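Local atomic coordinates of prolyl-tRNA synthetase (Naegleria fowleri, PDB entry 6UYH), a protein that probably attaches proline to its cognate tRNA after activating the amino acid with ATP, as a class II aminoacyl-tRNA synthetase. Residues Glu12-Lys17 / Tyr26-Thr31; Lys32-Asp37 / Ile46-Cys51; Thr207-Glu212 / Leu476-Asp481; Leu437-Glu442 / Asn504-Phe509. One frame throughout, in Å; residues are numbered along the deposited sequence. Where two conformers were deposited one is given.

In the fold
From the N terminus, contact 1 closes the first loop, folding residues 12-17 back onto helix 22-32, the helix they lead into. Contact 2 follows in series and closes the short hairpin of strands 36-38 and 45-47; the two touch, Lys32 NZ lying 2.8 Å from Gly13 O. On the other side of the chain's centre, contact 3 spans more than 260 residues, tying the class II core to the C-terminal region. Contact 4, within that region, pairs strand 435-440 with strand 505-512. Contacts 3 and 4 cross, since their segments alternate along the chain, and they meet where strands 474-479 and 505-512 run side by side, the centres of the two contacts being about 9 Å apart.

Contact 1 (Glu12-Lys17 / Tyr26-Thr31); sequences EGIDVK and YSQVIT
With CG anti to its carbonyl carbon (chi1 -70°) and the chain extended beyond it (chi2 -162°), Gln28 reaches from its helix to the backbone of Ile14 and Asp15 and the side chain of Val16. On the facing loop, Ile14 has CG1 beside its backbone N (chi1 -47°), and CD1 beyond it comes up to the helix. The one hydrogen bond between the segments runs from Asp15 N to Gln28 OE1 at 3.0 Å and is almost straight at the hydrogen; the donor sits somewhat out of the amide plane. Val16 crosses the same side chain at about a right angle, its CG2 3.4 Å from Gln28 NE2, so the amide is met by a polar backbone group at its oxygen and by a methyl at its nitrogen. Both ends also have partners elsewhere, consistent with the amide being turned with OE1 to the donors Asp15 N and Lys32 NZ and NE2 to Glu24 OE2. Beside the amide, the Ile14 and Gln28 side chains run antiparallel past one another, and Ile14 CD1 lies 3.8 Å from Val29 CG2, a small apolar patch at the protein surface. The loop before helix 22-32 rests against it, Ile14 also touching Trp25 and Val16 Glu24. Elsewhere on that helix, Tyr26 and Ile30 pack against helix 274-283, and Ile30 reaches strand 36-38 as well.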
loop_
_atom_site.group_PDB
_atom_site.type_symbol
_atom_site.label_atom_id
_atom_site.label_comp_id
_atom_site.label_asym_id
_atom_site.label_seq_id
_atom_site.Cartn_x
_atom_site.Cartn_y
_atom_site.Cartn_z
ATOM N N GLU A 12 9.693 15.434 -25.224
ATOM C CA GLU A 12 10.952 15.852 -25.836
ATOM C C GLU A 12 11.627 16.953 -25.014
ATOM O O GLU A 12 12.817 16.865 -24.703
ATOM C CB GLU A 12 10.724 16.327 -27.276
ATOM N N GLY A 13 10.870 17.990 -24.659
ATOM C CA GLY A 13 11.446 19.101 -23.926
ATOM C C GLY A 13 10.393 19.949 -23.252
ATOM O O GLY A 13 9.215 19.935 -23.622
ATOM N N ILE A 14 10.838 20.676 -22.232
ATOM C CA ILE A 14 10.011 21.682 -21.574
ATOM C C ILE A 14 10.065 22.940 -22.432
ATOM O O ILE A 14 11.150 23.476 -22.687
ATOM C CB ILE A 14 10.517 21.962 -20.150
ATOM C CG1 ILE A 14 10.790 20.650 -19.407
ATOM C CG2 ILE A 14 9.530 22.831 -19.389
ATOM C CD1 ILE A 14 9.588 19.732 -19.312
ATOM N N ASP A 15 8.912 23.404 -22.908
ATOM C CA ASP A 15 8.824 24.544 -23.811
ATOM C C ASP A 15 8.426 25.833 -23.106
ATOM O O ASP A 15 8.278 26.866 -23.771
ATOM C CB ASP A 15 7.821 24.246 -24.933
ATOM C CG ASP A 15 8.171 22.995 -25.711
ATOM O OD1 ASP A 15 9.350 22.834 -26.090
ATOM O OD2 ASP A 15 7.266 22.166 -25.932
ATOM N N VAL A 16 8.214 25.792 -21.793
ATOM C CA VAL A 16 7.837 26.958 -21.002
ATOM C C VAL A 16 8.738 26.995 -19.777
ATOM O O VAL A 16 8.875 25.987 -19.077
ATOM C CB VAL A 16 6.353 26.906 -20.584
ATOM C CG1 VAL A 16 6.021 28.054 -19.645
ATOM C CG2 VAL A 16 5.457 26.954 -21.813
ATOM N N LYS A 17 9.334 28.152 -19.506
ATOM C CA LYS A 17 10.284 28.268 -18.408
ATOM C C LYS A 17 9.577 28.357 -17.060
ATOM O O LYS A 17 8.449 28.843 -16.951
ATOM C CB LYS A 17 11.183 29.491 -18.602
ATOM C CG LYS A 17 12.134 29.350 -19.789
ATOM C CD LYS A 17 13.022 30.579 -19.962
ATOM C CE LYS A 17 14.072 30.681 -18.859
ATOM N NZ LYS A 17 14.973 29.488 -18.817
ATOM N N TYR A 26 4.941 23.455 -14.599
ATOM C CA TYR A 26 4.704 22.313 -13.725
ATOM C C TYR A 26 3.977 21.204 -14.462
ATOM O O TYR A 26 4.350 20.025 -14.367
ATOM C CB TYR A 26 3.878 22.782 -12.524
ATOM C CG TYR A 26 3.643 21.794 -11.410
ATOM C CD1 TYR A 26 4.706 21.208 -10.736
ATOM C CD2 TYR A 26 2.348 21.491 -10.992
ATOM C CE1 TYR A 26 4.492 20.334 -9.690
ATOM C CE2 TYR A 26 2.117 20.617 -9.929
ATOM C CZ TYR A 26 3.193 20.046 -9.285
ATOM O OH TYR A 26 2.981 19.191 -8.226
ATOM N N SER A 27 2.949 21.567 -15.224
ATOM C CA SER A 27 2.229 20.570 -16.001
ATOM C C SER A 27 3.158 19.860 -16.978
ATOM O O SER A 27 3.130 18.628 -17.085
ATOM C CB SER A 27 1.068 21.230 -16.735
ATOM O OG SER A 27 0.385 20.280 -17.529
ATOM N N GLN A 28 4.007 20.617 -17.676
ATOM C CA GLN A 28 4.904 20.002 -18.649
ATOM C C GLN A 28 5.931 19.108 -17.965
ATOM O O GLN A 28 6.230 18.017 -18.460
ATOM C CB GLN A 28 5.584 21.077 -19.496
ATOM C CG GLN A 28 4.622 21.779 -20.451
ATOM C CD GLN A 28 5.334 22.516 -21.567
ATOM O OE1 GLN A 28 6.418 22.117 -21.998
ATOM N NE2 GLN A 28 4.735 23.607 -22.032
ATOM N N VAL A 29 6.453 19.531 -16.808
ATOM C CA VAL A 29 7.487 18.739 -16.145
ATOM C C VAL A 29 6.911 17.433 -15.595
ATOM O O VAL A 29 7.530 16.370 -15.727
ATOM C CB VAL A 29 8.184 19.567 -15.045
ATOM C CG1 VAL A 29 9.066 18.673 -14.175
ATOM C CG2 VAL A 29 9.026 20.681 -15.671
ATOM N N ILE A 30 5.731 17.476 -14.963
ATOM C CA ILE A 30 5.234 16.244 -14.350
ATOM C C ILE A 30 4.770 15.238 -15.408
ATOM O O ILE A 30 4.838 14.026 -15.178
ATOM C CB ILE A 30 4.120 16.522 -13.324
ATOM C CG1 ILE A 30 2.859 17.059 -14.008
ATOM C CG2 ILE A 30 4.647 17.433 -12.180
ATOM C CD1 ILE A 30 1.771 17.549 -13.031
ATOM N N THR A 31 4.308 15.709 -16.574
ATOM C CA THR A 31 3.844 14.780 -17.607
ATOM C C THR A 31 4.995 14.276 -18.468
ATOM O O THR A 31 5.096 13.071 -18.734
ATOM C CB THR A 31 2.774 15.426 -18.503
ATOM O OG1 THR A 31 3.279 16.630 -19.103
ATOM C CG2 THR A 31 1.502 15.727 -17.703
#

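Contact 2 (Lys32-Asp37 / Ile46-Cys51); sequences KSEFLD and IFRPNC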
loop_
_atom_site.group_PDB
_atom_site.type_symbol
_atom_site.label_atom_id
_atom_site.label_comp_id
_atom_site.label_asym_id
_atom_site.label_seq_id
_atom_site.Cartn_x
_atom_site.Cartn_y
_atom_site.Cartn_z
ATOM N N LYS A 32 5.856 15.180 -18.939
ATOM C CA LYS A 32 6.901 14.776 -19.878
ATOM C C LYS A 32 8.000 13.967 -19.201
ATOM O O LYS A 32 8.708 13.213 -19.876
ATOM C CB LYS A 32 7.480 16.009 -20.576
ATOM C CG LYS A 32 6.452 16.711 -21.442
ATOM C CD LYS A 32 7.011 17.955 -22.125
ATOM C CE LYS A 32 5.967 18.559 -23.058
ATOM N NZ LYS A 32 6.470 19.756 -23.795
ATOM N N SER A 33 8.151 14.103 -17.887
ATOM C CA SER A 33 9.049 13.240 -17.140
ATOM C C SER A 33 8.486 11.849 -16.912
ATOM O O SER A 33 9.176 11.026 -16.303
ATOM C CB SER A 33 9.357 13.848 -15.783
ATOM O OG SER A 33 8.185 13.882 -14.972
ATOM N N GLU A 34 7.253 11.585 -17.366
ATOM C CA GLU A 34 6.534 10.330 -17.100
ATOM C C GLU A 34 6.253 10.131 -15.610
ATOM O O GLU A 34 6.157 9.003 -15.122
ATOM C CB GLU A 34 7.276 9.118 -17.695
ATOM C CG GLU A 34 7.474 9.238 -19.207
ATOM C CD GLU A 34 8.086 8.008 -19.853
ATOM O OE1 GLU A 34 8.259 6.975 -19.171
ATOM O OE2 GLU A 34 8.386 8.079 -21.060
ATOM N N PHE A 35 6.084 11.223 -14.861
ATOM C CA PHE A 35 5.683 11.082 -13.466
ATOM C C PHE A 35 4.177 10.895 -13.334
ATOM O O PHE A 35 3.711 10.035 -12.573
ATOM C CB PHE A 35 6.134 12.306 -12.654
ATOM C CG PHE A 35 7.280 12.026 -11.715
ATOM C CD1 PHE A 35 7.196 12.388 -10.366
ATOM C CD2 PHE A 35 8.433 11.395 -12.177
ATOM C CE1 PHE A 35 8.241 12.117 -9.498
ATOM C CE2 PHE A 35 9.486 11.120 -11.320
ATOM C CZ PHE A 35 9.389 11.490 -9.972
ATOM N N LEU A 36 3.403 11.668 -14.084
ATOM C CA LEU A 36 1.983 11.809 -13.812
ATOM C C LEU A 36 1.221 11.913 -15.123
ATOM O O LEU A 36 1.744 12.405 -16.126
ATOM C CB LEU A 36 1.729 13.047 -12.934
ATOM C CG LEU A 36 0.301 13.403 -12.513
ATOM C CD1 LEU A 36 0.315 14.082 -11.138
ATOM C CD2 LEU A 36 -0.347 14.326 -13.539
ATOM N N ASP A 37 -0.018 11.436 -15.117
ATOM C CA ASP A 37 -0.931 11.764 -16.199
ATOM C C ASP A 37 -2.243 12.282 -15.633
ATOM O O ASP A 37 -2.612 11.980 -14.497
ATOM C CB ASP A 37 -1.203 10.587 -17.119
ATOM C CG ASP A 37 -1.035 10.958 -18.574
ATOM O OD1 ASP A 37 -1.208 12.158 -18.902
ATOM O OD2 ASP A 37 -0.719 10.068 -19.383
ATOM N N ILE A 46 -3.006 10.111 -12.241
ATOM C CA ILE A 46 -2.367 8.806 -12.408
ATOM C C ILE A 46 -0.899 8.919 -12.004
ATOM O O ILE A 46 -0.167 9.760 -12.543
ATOM C CB ILE A 46 -2.491 8.333 -13.865
ATOM C CG1 ILE A 46 -3.965 8.138 -14.236
ATOM C CG2 ILE A 46 -1.649 7.062 -14.095
ATOM C CD1 ILE A 46 -4.214 8.151 -15.728
ATOM N N PHE A 47 -0.461 8.066 -11.062
ATOM C CA PHE A 47 0.929 8.045 -10.593
ATOM C C PHE A 47 1.664 6.959 -11.372
ATOM O O PHE A 47 1.432 5.764 -11.147
ATOM C CB PHE A 47 1.033 7.757 -9.092
ATOM C CG PHE A 47 0.475 8.828 -8.192
ATOM C CD1 PHE A 47 -0.834 9.253 -8.304
ATOM C CD2 PHE A 47 1.260 9.363 -7.186
ATOM C CE1 PHE A 47 -1.339 10.235 -7.454
ATOM C CE2 PHE A 47 0.755 10.337 -6.321
ATOM C CZ PHE A 47 -0.538 10.776 -6.467
ATOM N N ARG A 48 2.553 7.365 -12.273
ATOM C CA ARG A 48 3.284 6.434 -13.123
ATOM C C ARG A 48 4.488 5.859 -12.365
ATOM O O ARG A 48 4.804 6.309 -11.258
ATOM C CB ARG A 48 3.669 7.155 -14.415
ATOM C CG ARG A 48 2.459 7.587 -15.247
ATOM C CD ARG A 48 2.871 8.289 -16.540
ATOM N NE ARG A 48 3.373 7.334 -17.531
ATOM C CZ ARG A 48 3.723 7.660 -18.773
ATOM N NH1 ARG A 48 3.639 8.920 -19.178
ATOM N NH2 ARG A 48 4.151 6.721 -19.615
ATOM N N PRO A 49 5.177 4.850 -12.928
ATOM C CA PRO A 49 6.187 4.115 -12.129
ATOM C C PRO A 49 7.256 4.974 -11.464
ATOM O O PRO A 49 7.543 4.772 -10.277
ATOM C CB PRO A 49 6.797 3.154 -13.158
ATOM C CG PRO A 49 5.668 2.855 -14.079
ATOM C CD PRO A 49 4.937 4.176 -14.223
ATOM N N ASN A 50 7.874 5.904 -12.197
ATOM C CA ASN A 50 8.972 6.681 -11.626
ATOM C C ASN A 50 8.476 7.577 -10.506
ATOM O O ASN A 50 9.225 7.914 -9.586
ATOM C CB ASN A 50 9.648 7.522 -12.704
ATOM C CG ASN A 50 10.211 6.688 -13.832
ATOM O OD1 ASN A 50 10.237 5.456 -13.765
ATOM N ND2 ASN A 50 10.678 7.357 -14.880
ATOM N N CYS A 51 7.209 7.945 -10.569
ATOM C CA CYS A 51 6.585 8.775 -9.555
ATOM C C CYS A 51 6.209 7.959 -8.327
ATOM O O CYS A 51 6.531 8.335 -7.192
ATOM C CB CYS A 51 5.360 9.427 -10.172
ATOM S SG CYS A 51 4.258 10.163 -8.982
HETATM O O HOH W 1 11.074 10.278 -14.263
HETATM O O HOH W 2 7.258 6.591 -14.874
HETATM O O HOH W 3 3.047 11.404 -18.056
#
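Phe35 O accepts the backbone N-H of Arg48 at 2.9 Å, the shortest direct hydrogen bond between the segments, with the donor tilted from the carbonyl plane. Beyond it, Asp37 and Ile46 exchange two backbone bonds, Asp37 N to Ile46 O at 3.1 Å and Ile46 N to Asp37 O at 3.0 Å. The Phe35 ring lies against the start of helix 49-67: Cys51 CA stands over its centre, 3.7 Å from the centroid in a CH-pi contact, while Cys51 SG approaches obliquely. The Arg48 chain bends at chi3 (75°); Glu34 CB stands over the centre of the guanidinium, and the carboxylate plane is nearly parallel to it (10°). Glu34 OE1 stays 4.1 Å from Arg48 NH2 and well out of the guanidinium plane, so only charge attraction is likely; Glu34 OE2 instead pairs with Arg353. Waters join Glu34 O to Asn50 N and Leu36 O to Arg48 NH1. Trp131 of the second subunit makes a cation-pi contact with Arg48 and bonds Asp37 OD2. The arrangement is an antiparallel beta hairpin at the subunit interface, entered through a Schellman motif at Glu34 and left through Arg48 as N-cap of the next helix.

Contact 3 (Thr207-Glu212 / Leu476-Asp481); sequences TKTENE and LCVPLD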
loop_
_atom_site.group_PDB
_atom_site.type_symbol
_atom_site.label_atom_id
_atom_site.label_comp_id
_atom_site.label_asym_id
_atom_site.label_seq_id
_atom_site.Cartn_x
_atom_site.Cartn_y
_atom_site.Cartn_z
ATOM N N THR A 207 4.205 25.506 15.532
ATOM C CA THR A 207 2.836 25.193 15.911
ATOM C C THR A 207 1.883 26.049 15.084
ATOM O O THR A 207 2.192 27.190 14.748
ATOM C CB THR A 207 2.600 25.459 17.401
ATOM O OG1 THR A 207 2.886 26.829 17.676
ATOM C CG2 THR A 207 3.515 24.599 18.247
ATOM N N LYS A 208 0.723 25.491 14.760
ATOM C CA LYS A 208 -0.298 26.275 14.083
ATOM C C LYS A 208 -1.046 27.172 15.068
ATOM O O LYS A 208 -1.126 26.894 16.270
ATOM C CB LYS A 208 -1.281 25.359 13.353
ATOM C CG LYS A 208 -0.683 24.689 12.142
ATOM C CD LYS A 208 -1.761 23.983 11.347
ATOM C CE LYS A 208 -1.167 23.181 10.209
ATOM N NZ LYS A 208 -2.243 22.529 9.418
ATOM N N THR A 209 -1.563 28.290 14.551
ATOM C CA THR A 209 -2.396 29.167 15.360
ATOM C C THR A 209 -3.759 28.523 15.630
ATOM O O THR A 209 -4.123 27.505 15.039
ATOM C CB THR A 209 -2.597 30.503 14.654
ATOM O OG1 THR A 209 -3.236 30.258 13.395
ATOM C CG2 THR A 209 -1.262 31.162 14.398
ATOM N N GLU A 210 -4.538 29.161 16.509
ATOM C CA GLU A 210 -5.839 28.599 16.867
ATOM C C GLU A 210 -6.738 28.445 15.642
ATOM O O GLU A 210 -7.496 27.474 15.537
ATOM C CB GLU A 210 -6.512 29.465 17.932
ATOM C CG GLU A 210 -5.813 29.416 19.285
ATOM C CD GLU A 210 -5.700 28.002 19.834
ATOM O OE1 GLU A 210 -6.734 27.302 19.883
ATOM O OE2 GLU A 210 -4.577 27.587 20.205
ATOM N N ASN A 211 -6.648 29.377 14.692
ATOM C CA ASN A 211 -7.512 29.314 13.518
ATOM C C ASN A 211 -7.104 28.198 12.567
ATOM O O ASN A 211 -7.964 27.615 11.896
ATOM C CB ASN A 211 -7.512 30.660 12.786
ATOM C CG ASN A 211 -8.288 30.617 11.480
ATOM O OD1 ASN A 211 -9.499 30.402 11.472
ATOM N ND2 ASN A 211 -7.591 30.833 10.366
ATOM N N GLU A 212 -5.814 27.874 12.495
ATOM C CA GLU A 212 -5.343 26.893 11.535
ATOM C C GLU A 212 -5.204 25.494 12.113
ATOM O O GLU A 212 -5.090 24.537 11.344
ATOM C CB GLU A 212 -4.000 27.333 10.941
ATOM C CG GLU A 212 -4.118 28.513 9.989
ATOM C CD GLU A 212 -4.818 28.139 8.692
ATOM O OE1 GLU A 212 -4.586 27.019 8.192
ATOM O OE2 GLU A 212 -5.603 28.963 8.178
ATOM N N LEU A 476 1.256 30.654 8.836
ATOM C CA LEU A 476 1.911 29.416 8.443
ATOM C C LEU A 476 2.249 28.590 9.678
ATOM O O LEU A 476 1.769 27.464 9.832
ATOM C CB LEU A 476 3.151 29.749 7.603
ATOM C CG LEU A 476 2.826 30.677 6.419
ATOM C CD1 LEU A 476 4.106 31.063 5.666
ATOM C CD2 LEU A 476 1.776 30.058 5.480
ATOM N N CYS A 477 2.995 29.172 10.612
ATOM C CA CYS A 477 3.219 28.535 11.901
ATOM C C CYS A 477 3.811 29.570 12.838
ATOM O O CYS A 477 4.296 30.618 12.409
ATOM C CB CYS A 477 4.160 27.340 11.786
ATOM S SG CYS A 477 5.845 27.813 11.368
ATOM N N VAL A 478 3.774 29.256 14.127
ATOM C CA VAL A 478 4.607 29.930 15.117
ATOM C C VAL A 478 5.863 29.078 15.296
ATOM O O VAL A 478 5.773 27.970 15.870
ATOM C CB VAL A 478 3.859 30.123 16.442
ATOM C CG1 VAL A 478 4.740 30.857 17.445
ATOM C CG2 VAL A 478 2.549 30.879 16.204
ATOM N N PRO A 479 7.016 29.506 14.788
ATOM C CA PRO A 479 8.205 28.638 14.816
ATOM C C PRO A 479 8.525 28.148 16.223
ATOM O O PRO A 479 8.476 28.920 17.186
ATOM C CB PRO A 479 9.310 29.549 14.271
ATOM C CG PRO A 479 8.590 30.499 13.361
ATOM C CD PRO A 479 7.261 30.761 14.050
ATOM N N LEU A 480 8.836 26.842 16.338
ATOM C CA LEU A 480 9.228 26.279 17.629
ATOM C C LEU A 480 10.465 26.964 18.190
ATOM O O LEU A 480 10.541 27.246 19.396
ATOM C CB LEU A 480 9.498 24.773 17.506
ATOM C CG LEU A 480 8.383 23.878 16.993
ATOM C CD1 LEU A 480 8.833 22.433 17.085
ATOM C CD2 LEU A 480 7.118 24.106 17.800
ATOM N N ASP A 481 11.462 27.205 17.342
ATOM C CA ASP A 481 12.726 27.800 17.768
ATOM C C ASP A 481 12.652 29.302 17.509
ATOM O O ASP A 481 12.746 29.747 16.364
ATOM C CB ASP A 481 13.886 27.156 17.014
ATOM C CG ASP A 481 15.245 27.627 17.501
ATOM O OD1 ASP A 481 15.321 28.548 18.348
ATOM O OD2 ASP A 481 16.250 27.067 17.022
HETATM O O HOH W 4 5.168 27.526 19.024
HETATM O O HOH W 5 -0.698 28.589 11.722
#
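The Thr207 and Val478 side chains lie at a slant to each other on one face of their antiparallel pair, with Thr207 OG1 3.6 Å from Val478 CB. The threonine holds OG1 between its backbone N and carbonyl carbon (chi1 58°), while CG2 lies beside the N and meets Leu480 CD2 at 3.7 Å. Its two branches therefore divide the work: the methyl packs on leucine, and the hydroxyl binds a water, 2.7 Å from Thr207 OG1, that also donates to Val478 O. That carbonyl oxygen is already taken by Thr207 N at 2.9 Å from a donor tilted out of the carbonyl plane. The return bond, Val478 N to Thr207 O, is shorter at 2.7 Å, nearly linear at the hydrogen and in the carbonyl plane. These reciprocal bonds define an antiparallel hydrogen-bonded pair, which attaches strand 204-207 of the class II core to strand 474-479 of the C-terminal region. Leu476 and Cys477 form a classic beta bulge opposite Leu508 on the neighbouring strand 505-512. Past the pair, Thr209 turns CG2 to within 4.2 Å of Val478 CG2, and its OG1 is hydrogen-bonded to Glu447 and Ser475. Lys208 points away from strand 474-479, its extended chain touching Thr220 and Thr222, and its side chain comes within about 5 Å of the bound ATP analogue AMPPNP.

Contact 4 (Leu437-Glu442 / Asn504-Phe509); sequences LIPWHE and NCWALF
Strands 435-440 and 505-512 form an antiparallel ladder in the C-terminal region of this synthetase, and on one face of it Ile438, Trp440, Ala507 and Phe509 pack together. Ala507 CB sits over the five-membered ring of Trp440, 3.5 Å from CG, in a CH-pi contact. Trp440 CG is anti to the backbone N (chi1 180°). Cys505 SG meets the indole at its edge, 3.7 Å from Trp440 CD1. Farther along, Phe509 crosses the tryptophan at about a right angle; the ring planes stand 55° apart, neither stacked nor edge-to-face, with Trp440 CZ3 3.8 Å from Phe509 CZ. Ile438 CD1 lies over the phenylalanine face toward its rim, 3.6 Å from CD1 of that ring. The backbone shows the register: Ile438 N reaches Ala507 O at 2.8 Å and Ala507 N returns to Ile438 O at 3.0 Å. At the end of the ladder Asn504 and Cys505 both oppose Trp440, a classic beta bulge in which Trp440 O takes Asn504 N at 3.0 Å and Cys505 N only weakly. On the reverse face Leu437 CD2 packs against Leu508 CD1. Trp506 brings CE3 and CZ3 to the Leu437-Pro439 backbone, Leu437 O lying at the ring edge, and its NE1 is hydrogen-bonded to Pro486 O. Helix 444-457 covers the aromatic face through Ile450, which touches Ile438, Trp440 and Phe509.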
loop_
_atom_site.group_PDB
_atom_site.type_symbol
_atom_site.label_atom_id
_atom_site.label_comp_id
_atom_site.label_asym_id
_atom_site.label_seq_id
_atom_site.Cartn_x
_atom_site.Cartn_y
_atom_site.Cartn_z
ATOM N N LEU A 437 8.038 37.295 9.179
ATOM C CA LEU A 437 7.975 37.076 10.616
ATOM C C LEU A 437 7.371 38.323 11.241
ATOM O O LEU A 437 7.920 39.423 11.087
ATOM C CB LEU A 437 9.358 36.799 11.205
ATOM C CG LEU A 437 9.961 35.402 11.105
ATOM C CD1 LEU A 437 11.448 35.479 11.456
ATOM C CD2 LEU A 437 9.234 34.429 12.024
ATOM N N ILE A 438 6.231 38.165 11.908
ATOM C CA ILE A 438 5.535 39.329 12.451
ATOM C C ILE A 438 5.405 39.200 13.966
ATOM O O ILE A 438 5.330 38.079 14.495
ATOM C CB ILE A 438 4.150 39.522 11.803
ATOM C CG1 ILE A 438 3.199 38.375 12.162
ATOM C CG2 ILE A 438 4.284 39.660 10.301
ATOM C CD1 ILE A 438 1.735 38.704 11.899
ATOM N N PRO A 439 5.379 40.312 14.697
ATOM C CA PRO A 439 4.997 40.249 16.110
ATOM C C PRO A 439 3.590 39.692 16.211
ATOM O O PRO A 439 2.714 40.034 15.415
ATOM C CB PRO A 439 5.057 41.712 16.578
ATOM C CG PRO A 439 5.474 42.516 15.421
ATOM C CD PRO A 439 5.462 41.691 14.187
ATOM N N TRP A 440 3.375 38.812 17.182
ATOM C CA TRP A 440 2.143 38.043 17.202
ATOM C C TRP A 440 1.614 37.934 18.622
ATOM O O TRP A 440 2.382 37.680 19.548
ATOM C CB TRP A 440 2.392 36.650 16.614
ATOM C CG TRP A 440 1.194 35.765 16.587
ATOM C CD1 TRP A 440 1.047 34.572 17.228
ATOM C CD2 TRP A 440 -0.039 36.002 15.895
ATOM N NE1 TRP A 440 -0.198 34.048 16.974
ATOM C CE2 TRP A 440 -0.880 34.900 16.152
ATOM C CE3 TRP A 440 -0.506 37.027 15.072
ATOM C CZ2 TRP A 440 -2.172 34.803 15.625
ATOM C CZ3 TRP A 440 -1.795 36.933 14.555
ATOM C CH2 TRP A 440 -2.606 35.831 14.832
ATOM N N HIS A 441 0.312 38.160 18.790
ATOM C CA HIS A 441 -0.412 37.704 19.971
ATOM C C HIS A 441 -1.587 36.887 19.469
ATOM O O HIS A 441 -2.390 37.383 18.673
ATOM C CB HIS A 441 -0.889 38.864 20.849
ATOM C CG HIS A 441 -1.461 38.417 22.157
ATOM N ND1 HIS A 441 -0.946 38.819 23.371
ATOM C CD2 HIS A 441 -2.492 37.583 22.442
ATOM C CE1 HIS A 441 -1.640 38.260 24.348
ATOM N NE2 HIS A 441 -2.580 37.502 23.811
ATOM N N GLU A 442 -1.691 35.645 19.936
ATOM C CA GLU A 442 -2.658 34.703 19.380
ATOM C C GLU A 442 -4.078 35.249 19.452
ATOM O O GLU A 442 -4.532 35.721 20.503
ATOM C CB GLU A 442 -2.573 33.368 20.123
ATOM C CG GLU A 442 -3.665 32.376 19.725
ATOM C CD GLU A 442 -3.624 32.012 18.240
ATOM O OE1 GLU A 442 -2.521 31.744 17.718
ATOM O OE2 GLU A 442 -4.697 32.008 17.601
ATOM N N ASN A 504 3.733 38.626 22.042
ATOM C CA ASN A 504 4.603 37.862 22.929
ATOM C C ASN A 504 5.324 36.720 22.228
ATOM O O ASN A 504 5.919 35.872 22.903
ATOM C CB ASN A 504 3.837 37.331 24.160
ATOM C CG ASN A 504 2.647 36.451 23.812
ATOM O OD1 ASN A 504 2.432 36.066 22.659
ATOM N ND2 ASN A 504 1.858 36.121 24.842
ATOM N N CYS A 505 5.304 36.685 20.902
ATOM C CA CYS A 505 6.117 35.757 20.123
ATOM C C CYS A 505 6.137 36.265 18.691
ATOM O O CYS A 505 5.516 37.286 18.367
ATOM C CB CYS A 505 5.571 34.323 20.198
ATOM S SG CYS A 505 3.936 34.152 19.479
ATOM N N TRP A 506 6.862 35.547 17.832
ATOM C CA TRP A 506 6.901 35.826 16.408
ATOM C C TRP A 506 6.160 34.735 15.660
ATOM O O TRP A 506 6.326 33.550 15.965
ATOM C CB TRP A 506 8.344 35.889 15.899
ATOM C CG TRP A 506 9.128 37.055 16.421
ATOM C CD1 TRP A 506 9.905 37.078 17.540
ATOM C CD2 TRP A 506 9.242 38.353 15.819
ATOM N NE1 TRP A 506 10.494 38.318 17.680
ATOM C CE2 TRP A 506 10.101 39.117 16.636
ATOM C CE3 TRP A 506 8.697 38.943 14.670
ATOM C CZ2 TRP A 506 10.427 40.447 16.346
ATOM C CZ3 TRP A 506 9.022 40.265 14.379
ATOM C CH2 TRP A 506 9.879 41.001 15.219
ATOM N N ALA A 507 5.333 35.135 14.701
ATOM C CA ALA A 507 4.630 34.196 13.838
ATOM C C ALA A 507 5.070 34.357 12.388
ATOM O O ALA A 507 5.335 35.467 11.912
ATOM C CB ALA A 507 3.108 34.381 13.941
ATOM N N LEU A 508 5.119 33.229 11.676
ATOM C CA LEU A 508 5.434 33.221 10.255
ATOM C C LEU A 508 4.129 33.272 9.462
ATOM O O LEU A 508 3.249 32.419 9.641
ATOM C CB LEU A 508 6.250 31.973 9.908
ATOM C CG LEU A 508 6.980 31.951 8.566
ATOM C CD1 LEU A 508 8.116 32.951 8.549
ATOM C CD2 LEU A 508 7.479 30.513 8.259
ATOM N N PHE A 509 3.992 34.305 8.630
ATOM C CA PHE A 509 2.844 34.519 7.768
ATOM C C PHE A 509 3.320 34.575 6.326
ATOM O O PHE A 509 4.443 35.010 6.046
ATOM C CB PHE A 509 2.120 35.844 8.103
ATOM C CG PHE A 509 1.091 35.722 9.190
ATOM C CD1 PHE A 509 1.473 35.452 10.497
ATOM C CD2 PHE A 509 -0.261 35.883 8.904
ATOM C CE1 PHE A 509 0.528 35.345 11.501
ATOM C CE2 PHE A 509 -1.220 35.770 9.912
ATOM C CZ PHE A 509 -0.822 35.503 11.210
HETATM O O HOH W 6 0.255 34.592 21.860
#